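Long-range contacts in hydrolase, isochorismatase family (Pseudomonas putida, PDB 4L07), which acts as a maleamate amidase, an isochorismatase-family enzyme that hydrolyses the amide group of maleamate, probably releasing maleate and ammonia: residues V20-I25 and K201-V206; V27-G32 and T142-S147; S49-I54 and A168-D173; V65-I70 and V99-A104. One frame throughout, in Å; residues are numbered along the deposited sequence.

Contact 1 of 4, residues V20-I25 and K201-V206; sequences VHPAII and KWLRSV
Apolar packing carries the meeting of residues 22-25 of strand 22-27 with residues 201-206 of the last helix, 196-207, and Pro22 is its hub. The pyrrolidine ring points at the helix and is met by Trp202 and its neighbour Leu203, and by Val206 a turn further on. Trp202 holds CG anti to its backbone N (chi1 174°), which swings the far rim of the indole across Pro22, so that CH2 of Trp202 lies 3.6 Å from CB of Pro22 in an oblique crossing. Leu203 offers CD2, 3.8 Å from the same Pro22 CB, while Val206 comes tip to tip, its CG2 3.9 Å from Pro22 CG. More loosely, Ile24 CD1 and Leu203 CD1 approach to 4.3 Å. An alanine in place of Trp202 would lose the indole rim and would probably leave Pro22 less well packed.

No hydrogen bond crosses the contact; the only oxygen in it is Val20 O, which the Val206 methyl CG2 meets at 3.7 Å. Val206 has chi1 near -6°, an unfavourable, almost eclipsed torsion that brings CG2 to Pro22 and sets CG1 3.5 Å above the plane of the Trp202 ring. A compact, rigid proline and branched aliphatics suit such a seam of carbon.

The axes of these short segments lie 10.7 Å apart and run at 147°, roughly antiparallel, as when a helix covers a parallel sheet. Arg18 makes a cation-pi contact with Trp202, which also touches strand 138-144; Leu203 packs on Leu57 of helix 45-60, and Ile24 on Ile54 of that helix.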
# COMPACT_ATOMS: atom_id res chain seq x y z
N VAL A 20 22.74 -3.56 -10.13
CA VAL A 20 23.06 -3.57 -11.55
C VAL A 20 21.85 -3.32 -12.46
O VAL A 20 21.96 -3.42 -13.68
CB VAL A 20 23.81 -4.87 -11.96
CG1 VAL A 20 25.20 -4.89 -11.34
CG2 VAL A 20 23.02 -6.11 -11.56
N HIS A 21 20.71 -2.98 -11.85
CA HIS A 21 19.49 -2.65 -12.60
C HIS A 21 18.91 -1.32 -12.18
O HIS A 21 17.96 -1.26 -11.39
CB HIS A 21 18.46 -3.76 -12.49
CG HIS A 21 18.95 -5.10 -12.99
ND1 HIS A 21 19.14 -5.35 -14.30
CD2 HIS A 21 19.30 -6.26 -12.31
CE1 HIS A 21 19.58 -6.61 -14.46
NE2 HIS A 21 19.68 -7.17 -13.24
N PRO A 22 19.49 -0.22 -12.70
CA PRO A 22 19.12 1.13 -12.32
C PRO A 22 17.82 1.62 -12.96
O PRO A 22 17.47 1.20 -14.06
CB PRO A 22 20.28 1.98 -12.86
CG PRO A 22 21.33 1.02 -13.32
CD PRO A 22 20.59 -0.23 -13.67
N ALA A 23 17.14 2.51 -12.25
CA ALA A 23 16.01 3.26 -12.79
C ALA A 23 16.06 4.69 -12.27
O ALA A 23 16.54 4.94 -11.15
CB ALA A 23 14.69 2.59 -12.42
N ILE A 24 15.61 5.63 -13.09
CA ILE A 24 15.60 7.04 -12.74
C ILE A 24 14.17 7.46 -12.41
O ILE A 24 13.25 7.23 -13.21
CB ILE A 24 16.15 7.92 -13.90
CG1 ILE A 24 17.38 7.28 -14.58
CG2 ILE A 24 16.37 9.37 -13.46
CD1 ILE A 24 18.60 7.02 -13.70
N ILE A 25 13.99 8.07 -11.24
CA ILE A 25 12.69 8.64 -10.87
C ILE A 25 12.83 10.16 -10.83
O ILE A 25 13.63 10.69 -10.07
CB ILE A 25 12.19 8.13 -9.51
CG1 ILE A 25 12.25 6.59 -9.45
CG2 ILE A 25 10.79 8.67 -9.22
CD1 ILE A 25 12.17 6.02 -8.04
N LYS A 201 28.80 8.54 -14.59
CA LYS A 201 29.92 7.60 -14.66
C LYS A 201 29.47 6.21 -14.24
O LYS A 201 29.81 5.21 -14.88
CB LYS A 201 31.08 8.09 -13.78
CG LYS A 201 32.33 7.23 -13.80
CD LYS A 201 33.42 7.84 -12.93
CE LYS A 201 34.55 6.85 -12.65
NZ LYS A 201 35.43 6.66 -13.84
N TRP A 202 28.67 6.15 -13.17
CA TRP A 202 28.13 4.89 -12.66
C TRP A 202 27.23 4.18 -13.64
O TRP A 202 27.35 2.96 -13.82
CB TRP A 202 27.42 5.11 -11.32
CG TRP A 202 26.73 3.87 -10.81
CD1 TRP A 202 27.31 2.68 -10.38
CD2 TRP A 202 25.28 3.64 -10.71
NE1 TRP A 202 26.35 1.77 -10.02
CE2 TRP A 202 25.11 2.28 -10.19
CE3 TRP A 202 24.14 4.40 -10.97
CZ2 TRP A 202 23.86 1.73 -9.96
CZ3 TRP A 202 22.89 3.84 -10.74
CH2 TRP A 202 22.75 2.53 -10.24
N LEU A 203 26.33 4.91 -14.29
CA LEU A 203 25.43 4.31 -15.29
C LEU A 203 26.21 3.71 -16.47
O LEU A 203 25.90 2.60 -16.91
CB LEU A 203 24.38 5.32 -15.79
CG LEU A 203 23.34 5.82 -14.78
CD1 LEU A 203 22.54 6.99 -15.34
CD2 LEU A 203 22.42 4.70 -14.31
N ARG A 204 27.22 4.42 -16.94
CA ARG A 204 28.11 3.91 -18.01
C ARG A 204 28.81 2.63 -17.56
O ARG A 204 28.95 1.69 -18.34
CB ARG A 204 29.13 4.97 -18.44
CG ARG A 204 28.51 6.15 -19.15
CD ARG A 204 29.55 7.03 -19.83
NE ARG A 204 28.92 8.16 -20.52
CZ ARG A 204 28.41 8.11 -21.75
NH1 ARG A 204 28.43 6.99 -22.46
NH2 ARG A 204 27.86 9.20 -22.27
N SER A 205 29.24 2.61 -16.30
CA SER A 205 29.91 1.46 -15.73
C SER A 205 29.02 0.21 -15.67
O SER A 205 29.46 -0.88 -16.04
CB SER A 205 30.47 1.79 -14.34
OG SER A 205 31.26 0.73 -13.86
N VAL A 206 27.77 0.35 -15.22
CA VAL A 206 26.88 -0.82 -15.17
C VAL A 206 26.48 -1.34 -16.55
O VAL A 206 26.34 -2.55 -16.73
CB VAL A 206 25.67 -0.69 -14.18
CG1 VAL A 206 25.74 0.58 -13.35
CG2 VAL A 206 24.32 -0.86 -14.87

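Contact 2 of 4, residues V27-G32 and T142-S147; sequences VDFSYG and TGATTS. With SO4 (sulfate ion), chain C.
A cis peptide bond joins Ala144 to Thr145, where strand 138-144 gives way to helix 146-159 at the C-terminal ends of the sheet strands, where the active site of this alpha/beta fold usually lies. Just before it, strands 22-27 and 138-144 pair in parallel: Val27 N donates to Thr142 O from above the carbonyl plane, and Ala144 N donates to Val27 O at 2.9 Å, almost along the C=O axis.

Gly143, between these bonds, has phi 132°, which calls for glycine, and a CB would collide with Val27 O. Its CA lies over one face of Phe29, 3.6 Å from the ring centroid, a CH-pi contact; Phe29 CE1 also touches Ala144 CB at 3.9 Å. A water bridges Asp28 OD2 and Ala144 O. Asp28 is also in a salt bridge with Lys116, and with Cys149 close by this is consistent with the Asp-Lys-Cys triad of the family, the cis peptide probably shaping its oxyanion hole.

A sulfate, probably from the crystallisation liquor, is bound by Cys149 N and Arg174 of this chain and by Lys189 of the second subunit. Its O2 is gripped twice by Thr145, from the backbone N at 2.9 Å and from OG1 at 2.7 Å.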
# COMPACT_ATOMS: atom_id res chain seq x y z
N VAL A 27 10.97 13.31 -9.82
CA VAL A 27 9.84 13.68 -8.97
C VAL A 27 9.35 15.11 -9.19
O VAL A 27 10.03 16.07 -8.83
CB VAL A 27 10.18 13.49 -7.47
CG1 VAL A 27 8.98 13.81 -6.60
CG2 VAL A 27 10.68 12.08 -7.21
N ASP A 28 8.16 15.23 -9.80
CA ASP A 28 7.41 16.49 -9.85
C ASP A 28 8.18 17.69 -10.43
O ASP A 28 8.04 18.81 -9.93
CB ASP A 28 6.87 16.86 -8.45
CG ASP A 28 5.93 15.81 -7.89
OD1 ASP A 28 5.46 14.94 -8.66
OD2 ASP A 28 5.63 15.88 -6.67
N PHE A 29 8.96 17.46 -11.47
CA PHE A 29 9.48 18.57 -12.28
C PHE A 29 8.39 19.01 -13.27
O PHE A 29 8.60 19.02 -14.49
CB PHE A 29 10.79 18.21 -13.00
CG PHE A 29 12.05 18.43 -12.19
CD1 PHE A 29 12.10 19.38 -11.17
CD2 PHE A 29 13.21 17.72 -12.48
CE1 PHE A 29 13.27 19.58 -10.44
CE2 PHE A 29 14.38 17.91 -11.76
CZ PHE A 29 14.41 18.85 -10.74
N SER A 30 7.22 19.35 -12.73
CA SER A 30 6.12 19.92 -13.50
C SER A 30 6.22 21.44 -13.42
O SER A 30 6.89 21.97 -12.54
CB SER A 30 4.77 19.44 -12.94
OG SER A 30 4.56 19.93 -11.63
N TYR A 31 5.55 22.14 -14.34
CA TYR A 31 5.61 23.60 -14.35
C TYR A 31 5.14 24.23 -13.03
O TYR A 31 5.66 25.26 -12.62
CB TYR A 31 4.82 24.18 -15.53
CG TYR A 31 5.47 23.90 -16.87
CD1 TYR A 31 6.70 24.48 -17.20
CD2 TYR A 31 4.86 23.06 -17.81
CE1 TYR A 31 7.30 24.23 -18.43
CE2 TYR A 31 5.46 22.80 -19.03
CZ TYR A 31 6.68 23.39 -19.33
OH TYR A 31 7.26 23.13 -20.55
N GLY A 32 4.18 23.59 -12.37
CA GLY A 32 3.70 24.05 -11.07
C GLY A 32 4.80 24.17 -10.03
O GLY A 32 4.71 25.00 -9.12
N THR A 142 15.54 12.24 -8.28
CA THR A 142 15.76 13.65 -8.61
C THR A 142 14.41 14.37 -8.51
O THR A 142 13.37 13.72 -8.41
CB THR A 142 16.28 13.81 -10.06
OG1 THR A 142 15.25 13.43 -10.99
CG2 THR A 142 17.52 12.95 -10.31
N GLY A 143 14.42 15.70 -8.53
CA GLY A 143 13.16 16.44 -8.59
C GLY A 143 12.97 17.59 -7.63
O GLY A 143 13.93 18.18 -7.14
N ALA A 144 11.70 17.91 -7.36
CA ALA A 144 11.32 19.02 -6.49
C ALA A 144 10.14 18.63 -5.61
O ALA A 144 9.21 17.99 -6.09
CB ALA A 144 10.97 20.24 -7.33
N THR A 145 10.16 18.99 -4.32
CA THR A 145 11.27 19.68 -3.68
C THR A 145 12.02 18.70 -2.79
O THR A 145 11.46 17.69 -2.35
CB THR A 145 10.79 20.87 -2.80
OG1 THR A 145 9.95 20.38 -1.74
CG2 THR A 145 10.03 21.88 -3.65
N THR A 146 13.28 19.01 -2.52
CA THR A 146 14.12 18.13 -1.70
C THR A 146 13.45 17.73 -0.39
O THR A 146 13.41 16.54 -0.05
CB THR A 146 15.47 18.80 -1.39
OG1 THR A 146 15.95 19.42 -2.59
CG2 THR A 146 16.48 17.77 -0.91
N SER A 147 12.92 18.72 0.33
CA SER A 147 12.34 18.48 1.65
C SER A 147 10.94 17.87 1.61
O SER A 147 10.47 17.36 2.62
CB SER A 147 12.34 19.76 2.49
OG SER A 147 11.65 20.83 1.86
S SO4 C . 6.66 19.69 -2.32
O1 SO4 C . 6.79 21.06 -2.87
O2 SO4 C . 7.87 18.90 -2.60
O3 SO4 C . 6.49 19.77 -0.85
O4 SO4 C . 5.47 19.00 -2.89
O HOH W 1 6.44 18.24 -5.53

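Contact 3 of 4, residues S49-I54 and A168-D173; sequences SRTKEI and ADCCAD
Two first torsions of the same kind set this contact: Cys170 has SG beside its backbone N and anti to its carbonyl carbon (chi1 -68°), and Thr51 carries OG1 in the corresponding position (chi1 -59°). The thiol of Cys170 is thereby laid against helix 45-60, and the Thr51 hydroxyl oxygen comes 3.4 Å from Cys170 CB.

Cys170 SG, the knot of the packing, lies 3.6 Å from Arg50 CB and 3.7 Å from Ile54 CD1, two side chains one helical turn apart. A cysteine suits a place where the helix backbone comes close, being small yet polarisable, and the slim Thr51 lets the chains approach. The Thr51 hydroxyl is itself bonded to Gln47 O in the preceding turn.

Arg50 starts toward the 168-173 segment, but bends at chi2 and chi3 and carries its guanidinium away. Its aliphatic part crosses Asp169 at about a right angle, CD standing 3.6 Å from Asp169 OD1. NE instead donates to Glu53 OE1 at 3.1 Å, a nearly straight bond in the guanidinium plane, though it reaches the carboxylate from above its plane; this salt bridge within the helix is likely to hold the bend.

Asp169, in the short 3-10 segment that interrupts strand 163-172, spends OD1 on Ser196 OG of helix 196-207. Helix 45-60 packs here on this interrupted part of the parallel sheet of the alpha/beta fold. Carbon, sulfur and oxygen meet by van der Waals contact, without a hydrogen bond across. Arg50 NE stays 5.0 Å from Asp169 OD1, too far for a salt bridge, so any attraction is probably weak.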
# COMPACT_ATOMS: atom_id res chain seq x y z
N SER A 49 18.57 20.60 -15.92
CA SER A 49 19.56 20.30 -16.95
C SER A 49 20.47 19.13 -16.54
O SER A 49 20.84 18.32 -17.39
CB SER A 49 20.38 21.54 -17.32
OG SER A 49 21.10 22.02 -16.21
N ARG A 50 20.80 19.04 -15.25
CA ARG A 50 21.56 17.89 -14.75
C ARG A 50 20.71 16.62 -14.86
O ARG A 50 21.20 15.56 -15.28
CB ARG A 50 22.02 18.10 -13.30
CG ARG A 50 22.95 19.28 -13.04
CD ARG A 50 24.34 19.08 -13.64
NE ARG A 50 24.37 19.40 -15.07
CZ ARG A 50 24.31 20.63 -15.57
NH1 ARG A 50 24.21 21.69 -14.78
NH2 ARG A 50 24.34 20.80 -16.89
N THR A 51 19.44 16.73 -14.49
CA THR A 51 18.51 15.60 -14.56
C THR A 51 18.35 15.14 -16.01
O THR A 51 18.35 13.94 -16.29
CB THR A 51 17.15 15.95 -13.92
OG1 THR A 51 17.35 16.33 -12.55
CG2 THR A 51 16.18 14.76 -13.99
N LYS A 52 18.25 16.09 -16.94
CA LYS A 52 18.12 15.76 -18.37
C LYS A 52 19.29 14.89 -18.85
O LYS A 52 19.09 13.93 -19.59
CB LYS A 52 17.99 17.02 -19.23
CG LYS A 52 17.79 16.73 -20.72
CD LYS A 52 17.56 18.01 -21.51
CE LYS A 52 17.41 17.73 -23.01
NZ LYS A 52 18.61 17.06 -23.60
N GLU A 53 20.50 15.24 -18.41
CA GLU A 53 21.70 14.47 -18.77
C GLU A 53 21.61 13.03 -18.26
O GLU A 53 21.90 12.08 -19.00
CB GLU A 53 22.96 15.16 -18.23
CG GLU A 53 23.19 16.54 -18.80
CD GLU A 53 24.48 17.19 -18.31
OE1 GLU A 53 24.77 17.12 -17.09
OE2 GLU A 53 25.20 17.78 -19.15
N ILE A 54 21.20 12.87 -17.00
CA ILE A 54 21.02 11.55 -16.40
C ILE A 54 19.97 10.73 -17.15
O ILE A 54 20.21 9.57 -17.50
CB ILE A 54 20.67 11.67 -14.90
CG1 ILE A 54 21.89 12.16 -14.10
CG2 ILE A 54 20.20 10.33 -14.34
CD1 ILE A 54 21.61 12.42 -12.63
N ALA A 168 22.45 15.40 -5.40
CA ALA A 168 22.03 16.64 -4.74
C ALA A 168 21.83 17.79 -5.73
O ALA A 168 20.93 18.62 -5.55
CB ALA A 168 23.05 17.03 -3.67
N ASP A 169 22.65 17.81 -6.78
CA ASP A 169 22.56 18.86 -7.80
C ASP A 169 21.40 18.66 -8.78
O ASP A 169 21.27 19.40 -9.75
CB ASP A 169 23.90 19.02 -8.54
CG ASP A 169 24.33 17.77 -9.29
OD1 ASP A 169 25.04 17.91 -10.31
OD2 ASP A 169 23.97 16.65 -8.88
N CYS A 170 20.55 17.66 -8.51
CA CYS A 170 19.33 17.41 -9.28
C CYS A 170 18.07 17.63 -8.45
O CYS A 170 16.95 17.39 -8.92
CB CYS A 170 19.33 15.97 -9.79
SG CYS A 170 20.60 15.64 -11.02
N CYS A 171 18.26 18.09 -7.22
CA CYS A 171 17.17 18.31 -6.29
C CYS A 171 17.01 19.80 -6.03
O CYS A 171 17.97 20.47 -5.65
CB CYS A 171 17.45 17.55 -5.00
SG CYS A 171 17.49 15.75 -5.20
N ALA A 172 15.80 20.31 -6.25
CA ALA A 172 15.50 21.73 -6.04
C ALA A 172 14.59 21.92 -4.84
O ALA A 172 13.76 21.05 -4.53
CB ALA A 172 14.87 22.32 -7.30
N ASP A 173 14.73 23.04 -4.15
CA ASP A 173 13.84 23.37 -3.04
C ASP A 173 13.59 24.88 -2.94
O ASP A 173 14.24 25.68 -3.65
CB ASP A 173 14.41 22.82 -1.72
CG ASP A 173 13.32 22.46 -0.72
OD1 ASP A 173 12.24 23.09 -0.75
OD2 ASP A 173 13.55 21.54 0.11

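Contact 4 of 4, residues V65-I70 and V99-A104; sequences VIFTTI and VEIDMA
The Phe67 ring is met obliquely by Ile101, whose CG2 lies 3.7 Å from CD2 of the ring and a little farther from CE2. A second flat group, the Asp102 carboxylate, receives the backbone N of Ala104 from above its plane, N to OD1 2.9 Å, closing an Asx turn that folds the loop beyond Ile101. The third is the peptide carbonyl of Val99: Thr69 OG1 donates to its O at 2.8 Å, in the carbonyl plane and on a lone pair, with a C=O...donor angle of 125°.

Thr69 can make this bond because OG1 is anti to its backbone N (chi1 -169°), with CG2 in the crowded place between N and carbonyl carbon. The Thr69 and Val99 side chains cross at about a right angle, and Val99 CG1 rests 3.4 Å from Thr69 OG1. A valine in place of Thr69 would lose the hydroxyl donor and would probably loosen the hold of the strand on this loop.

Ile101 reaches along the strand with its two branches: CG2 takes the Phe67 ring, while CD1 comes 3.6 Å from Thr68 O and 4.0 Å from Thr69 CB. Beta-branched residues and an aromatic ring suit this side of an extended strand, where alternate residues face the loop.

Thr68 points away and its hydroxyl bonds Asp28 OD1. Backbone bonds place strand 65-70 between strands 22-27 and 112-116 of the parallel sheet. The loop between helix 82-85 and strand 112-116 thus covers the C-terminal half of an inner strand of this isochorismatase-type alpha/beta fold, near the end where Asp28 lies.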
# COMPACT_ATOMS: atom_id res chain seq x y z
N VAL A 65 13.09 5.06 -17.07
CA VAL A 65 13.04 6.48 -16.69
C VAL A 65 11.58 6.83 -16.48
O VAL A 65 10.78 6.75 -17.41
CB VAL A 65 13.63 7.39 -17.80
CG1 VAL A 65 13.36 8.86 -17.49
CG2 VAL A 65 15.12 7.14 -17.97
N ILE A 66 11.22 7.19 -15.25
CA ILE A 66 9.82 7.44 -14.88
C ILE A 66 9.66 8.83 -14.24
O ILE A 66 10.37 9.17 -13.28
CB ILE A 66 9.29 6.35 -13.92
CG1 ILE A 66 9.39 4.97 -14.57
CG2 ILE A 66 7.84 6.64 -13.53
CD1 ILE A 66 9.26 3.81 -13.60
N PHE A 67 8.75 9.63 -14.79
CA PHE A 67 8.42 10.95 -14.27
C PHE A 67 7.16 10.90 -13.42
O PHE A 67 6.24 10.15 -13.73
CB PHE A 67 8.18 11.94 -15.42
CG PHE A 67 9.40 12.23 -16.24
CD1 PHE A 67 9.85 11.34 -17.22
CD2 PHE A 67 10.10 13.43 -16.06
CE1 PHE A 67 10.98 11.62 -17.97
CE2 PHE A 67 11.23 13.71 -16.82
CZ PHE A 67 11.67 12.81 -17.77
N THR A 68 7.11 11.71 -12.36
CA THR A 68 5.91 11.84 -11.55
C THR A 68 5.35 13.26 -11.60
O THR A 68 6.08 14.22 -11.85
CB THR A 68 6.15 11.43 -10.07
OG1 THR A 68 6.80 12.49 -9.37
CG2 THR A 68 7.00 10.17 -9.99
N THR A 69 4.05 13.37 -11.36
CA THR A 69 3.38 14.66 -11.28
C THR A 69 2.23 14.54 -10.28
O THR A 69 1.63 13.47 -10.13
CB THR A 69 2.87 15.15 -12.67
OG1 THR A 69 2.45 16.52 -12.59
CG2 THR A 69 1.71 14.30 -13.17
N ILE A 70 1.96 15.63 -9.57
CA ILE A 70 0.78 15.73 -8.72
C ILE A 70 -0.32 16.40 -9.54
O ILE A 70 -0.15 17.51 -10.05
CB ILE A 70 1.06 16.58 -7.45
CG1 ILE A 70 2.08 15.88 -6.53
CG2 ILE A 70 -0.24 16.88 -6.72
CD1 ILE A 70 2.63 16.76 -5.41
N VAL A 99 0.39 20.95 -14.22
CA VAL A 99 0.61 19.52 -14.04
C VAL A 99 1.50 18.90 -15.13
O VAL A 99 1.95 17.76 -15.01
CB VAL A 99 -0.75 18.79 -13.95
CG1 VAL A 99 -0.58 17.28 -13.97
CG2 VAL A 99 -1.49 19.24 -12.69
N GLU A 100 1.76 19.67 -16.19
CA GLU A 100 2.60 19.21 -17.29
C GLU A 100 4.06 19.18 -16.90
O GLU A 100 4.54 20.09 -16.21
CB GLU A 100 2.40 20.13 -18.51
CG GLU A 100 1.04 20.01 -19.17
CD GLU A 100 0.86 18.70 -19.92
OE1 GLU A 100 -0.19 18.05 -19.72
OE2 GLU A 100 1.77 18.31 -20.69
N ILE A 101 4.77 18.15 -17.35
CA ILE A 101 6.19 17.99 -17.07
C ILE A 101 6.95 19.07 -17.83
O ILE A 101 6.70 19.30 -19.01
CB ILE A 101 6.70 16.58 -17.46
CG1 ILE A 101 5.90 15.48 -16.72
CG2 ILE A 101 8.19 16.43 -17.20
CD1 ILE A 101 5.91 15.60 -15.20
N ASP A 102 7.85 19.76 -17.13
CA ASP A 102 8.64 20.83 -17.73
C ASP A 102 9.51 20.27 -18.86
O ASP A 102 10.25 19.30 -18.68
CB ASP A 102 9.49 21.51 -16.65
CG ASP A 102 10.09 22.83 -17.12
OD1 ASP A 102 10.50 22.91 -18.29
OD2 ASP A 102 10.15 23.78 -16.31
N MET A 103 9.43 20.90 -20.04
CA MET A 103 10.19 20.44 -21.21
C MET A 103 11.71 20.48 -21.02
O MET A 103 12.43 19.76 -21.70
CB MET A 103 9.78 21.21 -22.48
CG MET A 103 8.50 20.69 -23.14
SD MET A 103 8.48 18.92 -23.51
CE MET A 103 9.74 18.76 -24.78
N ALA A 104 12.18 21.30 -20.08
CA ALA A 104 13.61 21.40 -19.75
C ALA A 104 14.20 20.09 -19.21
O ALA A 104 15.41 19.92 -19.19
CB ALA A 104 13.85 22.54 -18.77

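Overall arrangement
From the N terminus the chain lays down one partner of contact 1 (20-25), of contact 2 (27-32), of contact 3 (49-54) and of contact 4 (65-70) before any is answered. Contact 4 closes first, at 99-104, and its short loop lies within those of all the others. Contact 2 follows at 142-147 and contact 3 at 168-173; these two cross, since their segments alternate. Contact 1, closed by the C-terminal helix, encloses everything. Contacts 1, 2 and 4 meet along the neighbouring strands 138-144, 22-27 and 65-70; contact 3 extends the same sheet to strand 163-172, set against helix 45-60, joining contact 2 there and contact 1 through Ile54.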